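Local coordinates for outer membrane porin protein 32 (PDB 2FGQ) that forms trimeric, anion-selective channels through the outer membrane of Delftia acidovorans and binds the dicarboxylate malate in its pore, at residues I138-P143 and A150-A155; G169-G174 and A190-A195; R203-L208 and Q224-K229; G234-N239 and Q264-S269. All coordinates share one frame; numbering follows the deposited sequence.

Contact 1: residues I138-P143 and A150-A155; sequences ISYYTP and AGFGYA
I138 to T142 run antiparallel to A150 to Y154 as the two arms of a β-hairpin, strands 137-141 and 148-155, in the wall of the porin barrel. I138 and Y154 exchange a pair of backbone hydrogen bonds, and so do Y140 and F152, with Y140 N 2.8 Å from F152 O. S139 with G153 and Y141 with G151 form the non-hydrogen-bonded pairs, where the CA-H groups of S139, G151 and G153 turn to carbonyls of the opposite strand. As in other β-barrel strands, side chains alternate between the two faces. S139 and Y141 point to the side where helix 96-101 packs, whereas I138, Y140, F152 and Y154 share the other side, on which I138 also meets V14 of a neighbouring subunit. On this second side the side chains of Y140 and F152 lie side by side, pointing the same way, and meet CD2 to CD2 at 4.0 Å, while the Y140 hydroxyl is tied to F85 O. On the first side, Y141 CD2 rests 3.9 Å from G151 CA, the ring lying against the bare glycine backbone. Beyond Y141 the ladder gains a side-chain rung. T142 OG1 sits between its own backbone N and carbonyl carbon (chi1 71°), where it accepts from A150 N at 2.9 Å and donates to P143 O at 2.8 Å. T142 N meanwhile bonds A150 O at 3.0 Å, and a water donates to both T142 O and A150 O. The remaining branch, T142 CG2, reaches the edge of the F152 ring, 4.3 Å from CE2.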
loop_
_atom_site.group_PDB
_atom_site.type_symbol
_atom_site.label_atom_id
_atom_site.label_comp_id
_atom_site.label_asym_id
_atom_site.label_seq_id
_atom_site.Cartn_x
_atom_site.Cartn_y
_atom_site.Cartn_z
ATOM N N ILE A 138 -12.620 -3.859 19.702
ATOM C CA ILE A 138 -12.602 -2.868 20.773
ATOM C C ILE A 138 -11.929 -3.517 21.946
ATOM O O ILE A 138 -12.336 -4.618 22.334
ATOM C CB ILE A 138 -14.026 -2.469 21.200
ATOM C CG1 ILE A 138 -14.737 -1.818 20.036
ATOM C CG2 ILE A 138 -13.929 -1.495 22.362
ATOM C CD1 ILE A 138 -16.191 -1.338 20.320
ATOM N N SER A 139 -10.910 -2.852 22.490
ATOM C CA SER A 139 -10.234 -3.397 23.660
ATOM C C SER A 139 -10.148 -2.378 24.768
ATOM O O SER A 139 -10.169 -1.158 24.528
ATOM C CB SER A 139 -8.840 -3.859 23.364
ATOM O OG SER A 139 -8.808 -4.862 22.394
ATOM N N TYR A 140 -10.095 -2.901 25.980
ATOM C CA TYR A 140 -9.933 -2.105 27.188
ATOM C C TYR A 140 -8.809 -2.734 28.006
ATOM O O TYR A 140 -8.845 -3.923 28.306
ATOM C CB TYR A 140 -11.231 -2.046 27.995
ATOM C CG TYR A 140 -11.016 -1.453 29.368
ATOM C CD1 TYR A 140 -10.426 -0.194 29.513
ATOM C CD2 TYR A 140 -11.346 -2.154 30.520
ATOM C CE1 TYR A 140 -10.145 0.338 30.742
ATOM C CE2 TYR A 140 -11.055 -1.619 31.764
ATOM C CZ TYR A 140 -10.476 -0.378 31.870
ATOM O OH TYR A 140 -10.232 0.126 33.134
ATOM N N TYR A 141 -7.839 -1.915 28.369
ATOM C CA TYR A 141 -6.699 -2.281 29.216
ATOM C C TYR A 141 -6.730 -1.447 30.482
ATOM O O TYR A 141 -6.792 -0.214 30.448
ATOM C CB TYR A 141 -5.363 -2.090 28.479
ATOM C CG TYR A 141 -5.234 -3.005 27.323
ATOM C CD1 TYR A 141 -5.601 -2.610 26.037
ATOM C CD2 TYR A 141 -4.716 -4.287 27.509
ATOM C CE1 TYR A 141 -5.496 -3.490 24.969
ATOM C CE2 TYR A 141 -4.556 -5.162 26.430
ATOM C CZ TYR A 141 -4.962 -4.748 25.156
ATOM O OH TYR A 141 -4.824 -5.620 24.088
ATOM N N THR A 142 -6.730 -2.133 31.615
ATOM C CA THR A 142 -6.703 -1.441 32.904
ATOM C C THR A 142 -5.340 -0.877 33.184
ATOM O O THR A 142 -4.335 -1.318 32.609
ATOM C CB THR A 142 -7.047 -2.382 34.086
ATOM O OG1 THR A 142 -5.977 -3.309 34.308
ATOM C CG2 THR A 142 -8.304 -3.228 33.842
ATOM N N PRO A 143 -5.259 0.054 34.126
ATOM C CA PRO A 143 -3.963 0.380 34.705
ATOM C C PRO A 143 -3.395 -0.859 35.450
ATOM O O PRO A 143 -4.069 -1.883 35.686
ATOM C CB PRO A 143 -4.293 1.513 35.700
ATOM C CG PRO A 143 -5.648 2.025 35.282
ATOM C CD PRO A 143 -6.352 0.790 34.770
ATOM N N ALA A 150 -5.255 -6.113 33.783
ATOM C CA ALA A 150 -6.146 -6.941 32.967
ATOM C C ALA A 150 -6.433 -6.278 31.637
ATOM O O ALA A 150 -6.255 -5.080 31.464
ATOM C CB ALA A 150 -7.457 -7.215 33.681
ATOM N N GLY A 151 -6.890 -7.092 30.702
ATOM C CA GLY A 151 -7.253 -6.616 29.375
ATOM C C GLY A 151 -8.420 -7.424 28.833
ATOM O O GLY A 151 -8.571 -8.613 29.160
ATOM N N PHE A 152 -9.282 -6.754 28.057
ATOM C CA PHE A 152 -10.511 -7.334 27.571
ATOM C C PHE A 152 -10.781 -6.835 26.155
ATOM O O PHE A 152 -10.530 -5.691 25.848
ATOM C CB PHE A 152 -11.687 -6.899 28.440
ATOM C CG PHE A 152 -11.469 -7.104 29.895
ATOM C CD1 PHE A 152 -11.795 -8.308 30.486
ATOM C CD2 PHE A 152 -10.927 -6.085 30.672
ATOM C CE1 PHE A 152 -11.563 -8.496 31.846
ATOM C CE2 PHE A 152 -10.711 -6.259 32.019
ATOM C CZ PHE A 152 -11.023 -7.469 32.590
ATOM N N GLY A 153 -11.290 -7.721 25.314
ATOM C CA GLY A 153 -11.586 -7.353 23.939
ATOM C C GLY A 153 -12.830 -8.024 23.420
ATOM O O GLY A 153 -13.180 -9.133 23.829
ATOM N N TYR A 154 -13.493 -7.321 22.513
ATOM C CA TYR A 154 -14.646 -7.799 21.774
ATOM C C TYR A 154 -14.435 -7.383 20.315
ATOM O O TYR A 154 -14.203 -6.241 20.062
ATOM C CB TYR A 154 -15.977 -7.190 22.280
ATOM C CG TYR A 154 -17.145 -7.830 21.590
ATOM C CD1 TYR A 154 -17.702 -9.005 22.092
ATOM C CD2 TYR A 154 -17.659 -7.313 20.401
ATOM C CE1 TYR A 154 -18.766 -9.638 21.437
ATOM C CE2 TYR A 154 -18.714 -7.933 19.749
ATOM C CZ TYR A 154 -19.259 -9.101 20.270
ATOM O OH TYR A 154 -20.312 -9.735 19.623
ATOM N N ALA A 155 -14.531 -8.327 19.411
ATOM C CA ALA A 155 -14.491 -8.013 17.979
ATOM C C ALA A 155 -15.795 -8.456 17.380
ATOM O O ALA A 155 -16.212 -9.588 17.534
ATOM C CB ALA A 155 -13.327 -8.665 17.227
HETATM O O HOH W 1 -3.710 -3.738 31.417
#

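Contact 2: residues G169-G174 and A190-A195; sequences GRYIGG and AQQKTA
Y171 to G173 pair with Q192 to A190 in antiparallel register, the strand axes 171° apart: I172 and Q191 exchange two nearly straight bonds, K193 N bonds R170 O, and G169 N, not R170 N, reaches K193 O at 3.0 Å. On one face the Y171 ring carries the packing. With CG anti to the backbone N (chi1 172°), the ring reaches A190, whose CB comes 3.6 Å from Y171 CE2. Its edge also meets Q192: OE1 approaches Y171 CD2 to 3.8 Å near the plane of the ring, and the amide is turned 65° against it. The amide nitrogen of Q192 is held by D128 O, and the Y171 hydroxyl bonds T97 OG1 of helix 96-101. On the other face I172 CG2 touches Q191 CB at 4.0 Å. Next to them R170 and K193 run side by side, R170 CB 3.9 Å from K193 CG. Their like charges end 5.1 Å apart, R170 NH1 to K193 NZ, and each has its own acid, D157 for the arginine and D202 for the lysine, which probably eases the repulsion. Such pairing of sequence neighbours, with one face turned to the barrel lumen and its inner helix, is the hairpin construction typical of the porin β-barrel.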
loop_
_atom_site.group_PDB
_atom_site.type_symbol
_atom_site.label_atom_id
_atom_site.label_comp_id
_atom_site.label_asym_id
_atom_site.label_seq_id
_atom_site.Cartn_x
_atom_site.Cartn_y
_atom_site.Cartn_z
ATOM N N GLY A 169 -15.490 -14.575 12.768
ATOM C CA GLY A 169 -14.606 -13.500 13.149
ATOM C C GLY A 169 -14.884 -12.868 14.490
ATOM O O GLY A 169 -14.087 -12.076 14.988
ATOM N N ARG A 170 -16.004 -13.202 15.111
ATOM C CA ARG A 170 -16.265 -12.708 16.448
ATOM C C ARG A 170 -15.141 -13.151 17.380
ATOM O O ARG A 170 -14.687 -14.277 17.303
ATOM C CB ARG A 170 -17.613 -13.211 16.956
ATOM C CG ARG A 170 -18.045 -12.579 18.262
ATOM C CD ARG A 170 -19.257 -13.176 18.857
ATOM N NE ARG A 170 -20.395 -12.935 18.009
ATOM C CZ ARG A 170 -21.568 -13.549 18.120
ATOM N NH1 ARG A 170 -21.744 -14.499 19.037
ATOM N NH2 ARG A 170 -22.567 -13.195 17.307
ATOM N N TYR A 171 -14.734 -12.247 18.254
ATOM C CA TYR A 171 -13.774 -12.516 19.336
ATOM C C TYR A 171 -14.332 -11.995 20.618
ATOM O O TYR A 171 -14.821 -10.877 20.678
ATOM C CB TYR A 171 -12.422 -11.831 19.088
ATOM C CG TYR A 171 -11.430 -11.895 20.219
ATOM C CD1 TYR A 171 -11.416 -10.914 21.211
ATOM C CD2 TYR A 171 -10.507 -12.914 20.302
ATOM C CE1 TYR A 171 -10.522 -10.954 22.274
ATOM C CE2 TYR A 171 -9.604 -12.991 21.388
ATOM C CZ TYR A 171 -9.632 -11.996 22.374
ATOM O OH TYR A 171 -8.714 -11.995 23.395
ATOM N N ILE A 172 -14.241 -12.810 21.658
ATOM C CA ILE A 172 -14.496 -12.334 23.024
ATOM C C ILE A 172 -13.398 -12.927 23.898
ATOM O O ILE A 172 -13.175 -14.128 23.865
ATOM C CB ILE A 172 -15.863 -12.763 23.540
ATOM C CG1 ILE A 172 -16.112 -12.248 24.959
ATOM C CG2 ILE A 172 -16.001 -14.226 23.545
ATOM C CD1 ILE A 172 -16.000 -10.855 25.084
ATOM N N GLY A 173 -12.684 -12.115 24.640
ATOM C CA GLY A 173 -11.577 -12.678 25.382
ATOM C C GLY A 173 -10.902 -11.655 26.244
ATOM O O GLY A 173 -11.181 -10.474 26.186
ATOM N N GLY A 174 -10.012 -12.136 27.092
ATOM C CA GLY A 174 -9.303 -11.254 27.971
ATOM C C GLY A 174 -8.323 -12.007 28.831
ATOM O O GLY A 174 -8.199 -13.227 28.735
ATOM N N ALA A 190 -10.145 -16.987 25.673
ATOM C CA ALA A 190 -10.783 -16.397 24.512
ATOM C C ALA A 190 -11.628 -17.397 23.745
ATOM O O ALA A 190 -11.349 -18.582 23.710
ATOM C CB ALA A 190 -9.715 -15.863 23.575
ATOM N N GLN A 191 -12.634 -16.888 23.092
ATOM C CA GLN A 191 -13.437 -17.649 22.138
ATOM C C GLN A 191 -13.580 -16.838 20.842
ATOM O O GLN A 191 -13.933 -15.670 20.890
ATOM C CB GLN A 191 -14.821 -17.963 22.696
ATOM C CG GLN A 191 -15.619 -18.816 21.723
ATOM C CD GLN A 191 -16.916 -19.239 22.266
ATOM O OE1 GLN A 191 -17.861 -18.494 22.173
ATOM N NE2 GLN A 191 -16.985 -20.452 22.832
ATOM N N GLN A 192 -13.304 -17.495 19.724
ATOM C CA GLN A 192 -13.620 -16.945 18.399
ATOM C C GLN A 192 -14.669 -17.808 17.730
ATOM O O GLN A 192 -14.752 -19.009 17.972
ATOM C CB GLN A 192 -12.380 -16.828 17.492
ATOM C CG GLN A 192 -11.442 -15.858 17.955
ATOM C CD GLN A 192 -10.166 -15.701 17.099
ATOM O OE1 GLN A 192 -9.158 -15.249 17.627
ATOM N NE2 GLN A 192 -10.232 -15.999 15.786
ATOM N N LYS A 193 -15.486 -17.176 16.899
ATOM C CA LYS A 193 -16.398 -17.911 16.033
ATOM C C LYS A 193 -15.722 -18.117 14.673
ATOM O O LYS A 193 -15.176 -17.193 14.092
ATOM C CB LYS A 193 -17.706 -17.153 15.863
ATOM C CG LYS A 193 -18.513 -16.982 17.133
ATOM C CD LYS A 193 -19.095 -18.288 17.605
ATOM C CE LYS A 193 -19.899 -18.183 18.886
ATOM N NZ LYS A 193 -20.604 -19.512 19.137
ATOM N N THR A 194 -15.838 -19.317 14.140
ATOM C CA THR A 194 -15.300 -19.630 12.846
ATOM C C THR A 194 -16.073 -20.715 12.135
ATOM O O THR A 194 -17.193 -21.052 12.520
ATOM C CB THR A 194 -13.817 -19.908 12.979
ATOM O OG1 THR A 194 -13.201 -19.910 11.666
ATOM C CG2 THR A 194 -13.479 -21.226 13.675
ATOM N N ALA A 195 -15.473 -21.246 11.082
ATOM C CA ALA A 195 -15.997 -22.417 10.385
ATOM C C ALA A 195 -14.843 -23.307 10.004
ATOM O O ALA A 195 -13.754 -22.813 9.725
ATOM C CB ALA A 195 -16.834 -22.010 9.138
#

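Contact 3: residues R203-L208 and Q224-K229; sequences RDEITL and QQTKFK
The F228 ring carries the aliphatic part of R203 on one face: CG stands 3.9 Å from the ring centroid, 17° off the normal, in a CH-pi contact. R203 is extended from CG to NE, and its guanidinium is turned 74° against the ring, so the two flat groups do not stack. One face of the guanidinium instead receives T226 CG2, 3.8 Å from R203 CZ, while E205 CD lies at its edge, in plane. There R203 NH1 forms a salt bridge with E205 OE1 at 2.9 Å, meeting that oxygen from above the carboxylate plane. A water is held by R203 NH2, E205 OE1 and T226 OG1, and D129 O and R119 O take further N-H groups of the arginine. This row belongs to the inner side of a β-hairpin in the antiparallel porin barrel, strands 199-213 and 218-230, where E205 and T207 also touch helix 96-101. Further along it, the Q224 amide lies within 16° of parallel to the E205 carboxylate, its OE1 3.5 Å from E205 CD. T207 OG1 donates to Q224 OE1 at 2.9 Å, in the carbonyl plane and on a lone pair, so the glutamine oxygen is turned to the hydroxyl. The backbones are joined by paired bonds between D204 and K227 and between I206 and Q225. Their side chains occupy the opposite side of the sheet, where I206 CG2 packs 3.9 Å from Q225 CB. D204 OD2 stays 5.2 Å from K227 NZ, too far for a salt bridge, and D204 OD1 is taken by Q191.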
loop_
_atom_site.group_PDB
_atom_site.type_symbol
_atom_site.label_atom_id
_atom_site.label_comp_id
_atom_site.label_asym_id
_atom_site.label_seq_id
_atom_site.Cartn_x
_atom_site.Cartn_y
_atom_site.Cartn_z
ATOM N N ARG A 203 -13.619 -21.552 18.318
ATOM C CA ARG A 203 -12.213 -21.670 18.607
ATOM C C ARG A 203 -12.029 -21.170 20.039
ATOM O O ARG A 203 -12.074 -19.972 20.307
ATOM C CB ARG A 203 -11.387 -20.817 17.626
ATOM C CG ARG A 203 -9.892 -20.918 17.780
ATOM C CD ARG A 203 -9.145 -19.846 17.010
ATOM N NE ARG A 203 -7.722 -20.125 16.837
ATOM C CZ ARG A 203 -6.814 -20.023 17.813
ATOM N NH1 ARG A 203 -7.157 -19.574 19.026
ATOM N NH2 ARG A 203 -5.558 -20.317 17.548
ATOM N N ASP A 204 -11.778 -22.105 20.948
ATOM C CA ASP A 204 -11.633 -21.829 22.378
ATOM C C ASP A 204 -10.151 -21.923 22.741
ATOM O O ASP A 204 -9.496 -22.869 22.350
ATOM C CB ASP A 204 -12.418 -22.871 23.208
ATOM C CG ASP A 204 -13.879 -22.859 22.933
ATOM O OD1 ASP A 204 -14.408 -21.792 22.524
ATOM O OD2 ASP A 204 -14.597 -23.874 23.128
ATOM N N GLU A 205 -9.633 -20.973 23.500
ATOM C CA GLU A 205 -8.217 -20.944 23.832
ATOM C C GLU A 205 -8.043 -20.503 25.274
ATOM O O GLU A 205 -8.545 -19.467 25.695
ATOM C CB GLU A 205 -7.537 -19.943 22.917
ATOM C CG GLU A 205 -6.029 -19.846 22.927
ATOM C CD GLU A 205 -5.587 -18.586 22.200
ATOM O OE1 GLU A 205 -5.183 -18.719 21.014
ATOM O OE2 GLU A 205 -5.696 -17.466 22.806
ATOM N N ILE A 206 -7.309 -21.303 26.028
ATOM C CA ILE A 206 -6.923 -20.967 27.386
ATOM C C ILE A 206 -5.400 -21.009 27.442
ATOM O O ILE A 206 -4.775 -21.973 26.981
ATOM C CB ILE A 206 -7.583 -21.902 28.408
ATOM C CG1 ILE A 206 -7.156 -21.494 29.819
ATOM C CG2 ILE A 206 -7.160 -23.298 28.181
ATOM C CD1 ILE A 206 -7.977 -22.092 30.911
ATOM N N THR A 207 -4.803 -19.973 27.999
ATOM C CA THR A 207 -3.358 -19.806 27.988
ATOM C C THR A 207 -2.857 -19.323 29.345
ATOM O O THR A 207 -3.432 -18.413 29.924
ATOM C CB THR A 207 -2.944 -18.761 26.928
ATOM O OG1 THR A 207 -3.603 -19.029 25.695
ATOM C CG2 THR A 207 -1.456 -18.864 26.627
ATOM N N LEU A 208 -1.817 -19.966 29.872
ATOM C CA LEU A 208 -1.185 -19.566 31.116
ATOM C C LEU A 208 0.285 -19.329 30.869
ATOM O O LEU A 208 0.929 -20.177 30.305
ATOM C CB LEU A 208 -1.397 -20.676 32.169
ATOM C CG LEU A 208 -0.841 -20.382 33.555
ATOM C CD1 LEU A 208 -1.583 -19.269 34.238
ATOM C CD2 LEU A 208 -0.868 -21.660 34.423
ATOM N N GLN A 224 -0.839 -23.876 26.863
ATOM C CA GLN A 224 -2.005 -23.455 26.141
ATOM C C GLN A 224 -2.790 -24.642 25.637
ATOM O O GLN A 224 -2.203 -25.609 25.153
ATOM C CB GLN A 224 -1.611 -22.604 24.911
ATOM C CG GLN A 224 -2.771 -21.930 24.206
ATOM C CD GLN A 224 -2.287 -21.044 23.070
ATOM O OE1 GLN A 224 -2.472 -19.796 23.109
ATOM N NE2 GLN A 224 -1.648 -21.650 22.073
ATOM N N GLN A 225 -4.110 -24.558 25.757
ATOM C CA GLN A 225 -5.010 -25.500 25.089
ATOM C C GLN A 225 -5.872 -24.734 24.128
ATOM O O GLN A 225 -6.522 -23.764 24.516
ATOM C CB GLN A 225 -5.892 -26.267 26.068
ATOM C CG GLN A 225 -6.784 -27.241 25.358
ATOM C CD GLN A 225 -7.536 -28.142 26.309
ATOM O OE1 GLN A 225 -8.673 -27.851 26.655
ATOM N NE2 GLN A 225 -6.896 -29.209 26.771
ATOM N N THR A 226 -5.843 -25.170 22.863
ATOM C CA THR A 226 -6.673 -24.587 21.822
ATOM C C THR A 226 -7.600 -25.677 21.317
ATOM O O THR A 226 -7.136 -26.735 20.880
ATOM C CB THR A 226 -5.780 -24.136 20.701
ATOM O OG1 THR A 226 -4.828 -23.202 21.224
ATOM C CG2 THR A 226 -6.593 -23.358 19.681
ATOM N N LYS A 227 -8.899 -25.430 21.380
ATOM C CA LYS A 227 -9.880 -26.414 20.938
ATOM C C LYS A 227 -10.780 -25.782 19.885
ATOM O O LYS A 227 -11.447 -24.789 20.170
ATOM C CB LYS A 227 -10.735 -26.850 22.141
ATOM C CG LYS A 227 -11.741 -27.941 21.872
ATOM C CD LYS A 227 -12.356 -28.602 23.154
ATOM C CE LYS A 227 -12.070 -27.870 24.425
ATOM N NZ LYS A 227 -13.121 -28.233 25.511
ATOM N N PHE A 228 -10.812 -26.345 18.680
ATOM C CA PHE A 228 -11.819 -26.002 17.705
ATOM C C PHE A 228 -12.961 -27.014 17.863
ATOM O O PHE A 228 -12.817 -28.194 17.512
ATOM C CB PHE A 228 -11.260 -26.049 16.289
ATOM C CG PHE A 228 -10.294 -24.932 15.907
ATOM C CD1 PHE A 228 -8.981 -24.949 16.291
ATOM C CD2 PHE A 228 -10.710 -23.913 15.075
ATOM C CE1 PHE A 228 -8.080 -23.955 15.873
ATOM C CE2 PHE A 228 -9.821 -22.931 14.596
ATOM C CZ PHE A 228 -8.517 -22.954 14.981
ATOM N N LYS A 229 -14.056 -26.556 18.422
ATOM C CA LYS A 229 -15.216 -27.384 18.772
ATOM C C LYS A 229 -16.337 -27.104 17.769
ATOM O O LYS A 229 -16.895 -26.011 17.730
ATOM C CB LYS A 229 -15.682 -27.034 20.179
ATOM C CG LYS A 229 -16.718 -27.945 20.730
ATOM C CD LYS A 229 -16.861 -27.839 22.272
ATOM C CE LYS A 229 -18.318 -27.998 22.681
ATOM N NZ LYS A 229 -18.928 -29.226 22.092
HETATM O O HOH W 2 -4.063 -20.919 19.937
#

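Contact 4: residues G234-N239 and Q264-S269; sequences GDIKTN and QKAIDS
K237 O and K265 N form the one direct hydrogen bond of this contact, at 3.0 Å and nearly along the C=O axis. Packing is closest around that carbonyl, with K265 CB 3.3 Å from K237 O. Next to it, T238 and Q264 make a non-hydrogen-bonded antiparallel pair, their side chains side by side with T238 CG2 4.1 Å from Q264 CG, and the Q264 amide oxygen is held by S301. Towards A266 the pairing opens. A water donates to K237 O at 2.9 Å and accepts from A266 N at 3.0 Å, standing in for a direct bond, and A266 CB meets I236, 4.0 Å from CG1. On the exposed side K265 is bent at chi2 (-65°), which sets CD; further out, CE lies 3.8 Å from N239 ND2, while the ammonium pairs with D263. The chain then turns back: Q264 O accepts from I267 N and S269 N on opposite faces of its plane, and D268 and S269 both face Q264 in a G1 beta bulge. With one direct backbone bond and one water bridge converging on K237 O, the chemistry is consistent with regular sheet pairing giving out here as the chain enters the turn.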
loop_
_atom_site.group_PDB
_atom_site.type_symbol
_atom_site.label_atom_id
_atom_site.label_comp_id
_atom_site.label_asym_id
_atom_site.label_seq_id
_atom_site.Cartn_x
_atom_site.Cartn_y
_atom_site.Cartn_z
ATOM N N GLY A 234 -17.589 -33.003 17.340
ATOM C CA GLY A 234 -16.218 -33.168 16.926
ATOM C C GLY A 234 -15.349 -31.991 17.329
ATOM O O GLY A 234 -15.844 -30.863 17.475
ATOM N N ASP A 235 -14.063 -32.266 17.510
ATOM C CA ASP A 235 -13.140 -31.244 17.947
ATOM C C ASP A 235 -11.715 -31.532 17.508
ATOM O O ASP A 235 -11.312 -32.690 17.370
ATOM C CB ASP A 235 -13.278 -31.090 19.444
ATOM C CG ASP A 235 -12.625 -32.167 20.196
ATOM O OD1 ASP A 235 -11.529 -31.914 20.723
ATOM O OD2 ASP A 235 -13.118 -33.301 20.339
ATOM N N ILE A 236 -10.987 -30.462 17.216
ATOM C CA ILE A 236 -9.561 -30.510 16.954
ATOM C C ILE A 236 -8.920 -29.767 18.100
ATOM O O ILE A 236 -9.030 -28.538 18.195
ATOM C CB ILE A 236 -9.233 -29.870 15.571
ATOM C CG1 ILE A 236 -9.811 -30.779 14.477
ATOM C CG2 ILE A 236 -7.722 -29.689 15.394
ATOM C CD1 ILE A 236 -9.661 -30.268 13.073
ATOM N N LYS A 237 -8.307 -30.533 19.001
ATOM C CA LYS A 237 -7.757 -30.040 20.252
ATOM C C LYS A 237 -6.238 -30.180 20.198
ATOM O O LYS A 237 -5.725 -31.226 19.847
ATOM C CB LYS A 237 -8.335 -30.826 21.452
ATOM C CG LYS A 237 -7.836 -30.335 22.770
ATOM C CD LYS A 237 -8.730 -30.877 23.923
ATOM C CE LYS A 237 -8.237 -32.144 24.426
ATOM N NZ LYS A 237 -9.207 -32.664 25.517
ATOM N N THR A 238 -5.539 -29.144 20.646
ATOM C CA THR A 238 -4.109 -29.139 20.698
ATOM C C THR A 238 -3.656 -28.539 22.024
ATOM O O THR A 238 -4.129 -27.462 22.409
ATOM C CB THR A 238 -3.541 -28.266 19.549
ATOM O OG1 THR A 238 -4.060 -28.721 18.282
ATOM C CG2 THR A 238 -2.021 -28.410 19.460
ATOM N N ASN A 239 -2.771 -29.253 22.727
ATOM C CA ASN A 239 -2.110 -28.759 23.926
ATOM C C ASN A 239 -0.685 -28.377 23.554
ATOM O O ASN A 239 0.078 -29.212 23.024
ATOM C CB ASN A 239 -2.101 -29.847 25.001
ATOM C CG ASN A 239 -3.504 -30.223 25.493
ATOM O OD1 ASN A 239 -4.418 -29.419 25.481
ATOM N ND2 ASN A 239 -3.646 -31.477 25.969
ATOM N N GLN A 264 -1.003 -32.796 19.390
ATOM C CA GLN A 264 -2.055 -32.610 18.416
ATOM C C GLN A 264 -3.018 -33.779 18.498
ATOM O O GLN A 264 -2.814 -34.801 17.867
ATOM C CB GLN A 264 -1.426 -32.487 17.024
ATOM C CG GLN A 264 -0.487 -31.310 16.947
ATOM C CD GLN A 264 0.612 -31.499 15.914
ATOM O OE1 GLN A 264 1.752 -31.964 16.236
ATOM N NE2 GLN A 264 0.294 -31.156 14.677
ATOM N N LYS A 265 -4.065 -33.618 19.297
ATOM C CA LYS A 265 -4.951 -34.753 19.631
ATOM C C LYS A 265 -5.699 -35.309 18.461
ATOM O O LYS A 265 -5.994 -36.506 18.429
ATOM C CB LYS A 265 -5.928 -34.421 20.762
ATOM C CG LYS A 265 -5.247 -33.960 22.001
ATOM C CD LYS A 265 -4.386 -35.033 22.625
ATOM C CE LYS A 265 -4.103 -34.767 24.080
ATOM N NZ LYS A 265 -3.211 -35.808 24.668
ATOM N N ALA A 266 -6.018 -34.481 17.479
ATOM C CA ALA A 266 -6.835 -34.943 16.390
ATOM C C ALA A 266 -6.099 -35.929 15.497
ATOM O O ALA A 266 -6.756 -36.680 14.778
ATOM C CB ALA A 266 -7.355 -33.755 15.566
ATOM N N ILE A 267 -4.770 -35.913 15.507
ATOM C CA ILE A 267 -3.968 -36.858 14.746
ATOM C C ILE A 267 -3.116 -37.755 15.664
ATOM O O ILE A 267 -2.207 -38.443 15.191
ATOM C CB ILE A 267 -3.075 -36.085 13.691
ATOM C CG1 ILE A 267 -2.235 -35.015 14.384
ATOM C CG2 ILE A 267 -3.978 -35.468 12.648
ATOM C CD1 ILE A 267 -1.091 -34.516 13.582
ATOM N N ASP A 268 -3.403 -37.736 16.964
ATOM C CA ASP A 268 -2.667 -38.492 17.996
ATOM C C ASP A 268 -1.157 -38.398 17.784
ATOM O O ASP A 268 -0.472 -39.403 17.785
ATOM C CB ASP A 268 -3.091 -39.991 18.060
ATOM C CG ASP A 268 -2.317 -40.792 19.184
ATOM O OD1 ASP A 268 -2.006 -42.012 18.989
ATOM O OD2 ASP A 268 -1.959 -40.283 20.295
ATOM N N SER A 269 -0.641 -37.183 17.600
ATOM C CA SER A 269 0.762 -37.004 17.305
ATOM C C SER A 269 1.339 -35.802 18.023
ATOM O O SER A 269 0.691 -34.769 18.128
ATOM C CB SER A 269 0.942 -36.803 15.805
ATOM O OG SER A 269 0.455 -37.922 15.080
HETATM O O HOH W 3 -5.154 -31.661 17.044
#

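Followed from the N terminus, the four contacts come in series, each closing before the next opens, so none nests or crosses. Contacts 1, 2 and 3 each close a hairpin between barrel strands consecutive in sequence. Contact 4 also closes a hairpin, of longer reach, bringing strand 235-249 against the end of strand 253-264 and the turn that follows. Each hairpin is joined to the next: strand 148-155 of contact 1 bonds strand 171-179 of contact 2 through G153 and A155, Q192 and Q191 of contact 2 bond R203 and D204 of contact 3, and F228 and Q225 of contact 3 bond I236 and N239 of contact 4. Together they zip a continuous run of the barrel wall.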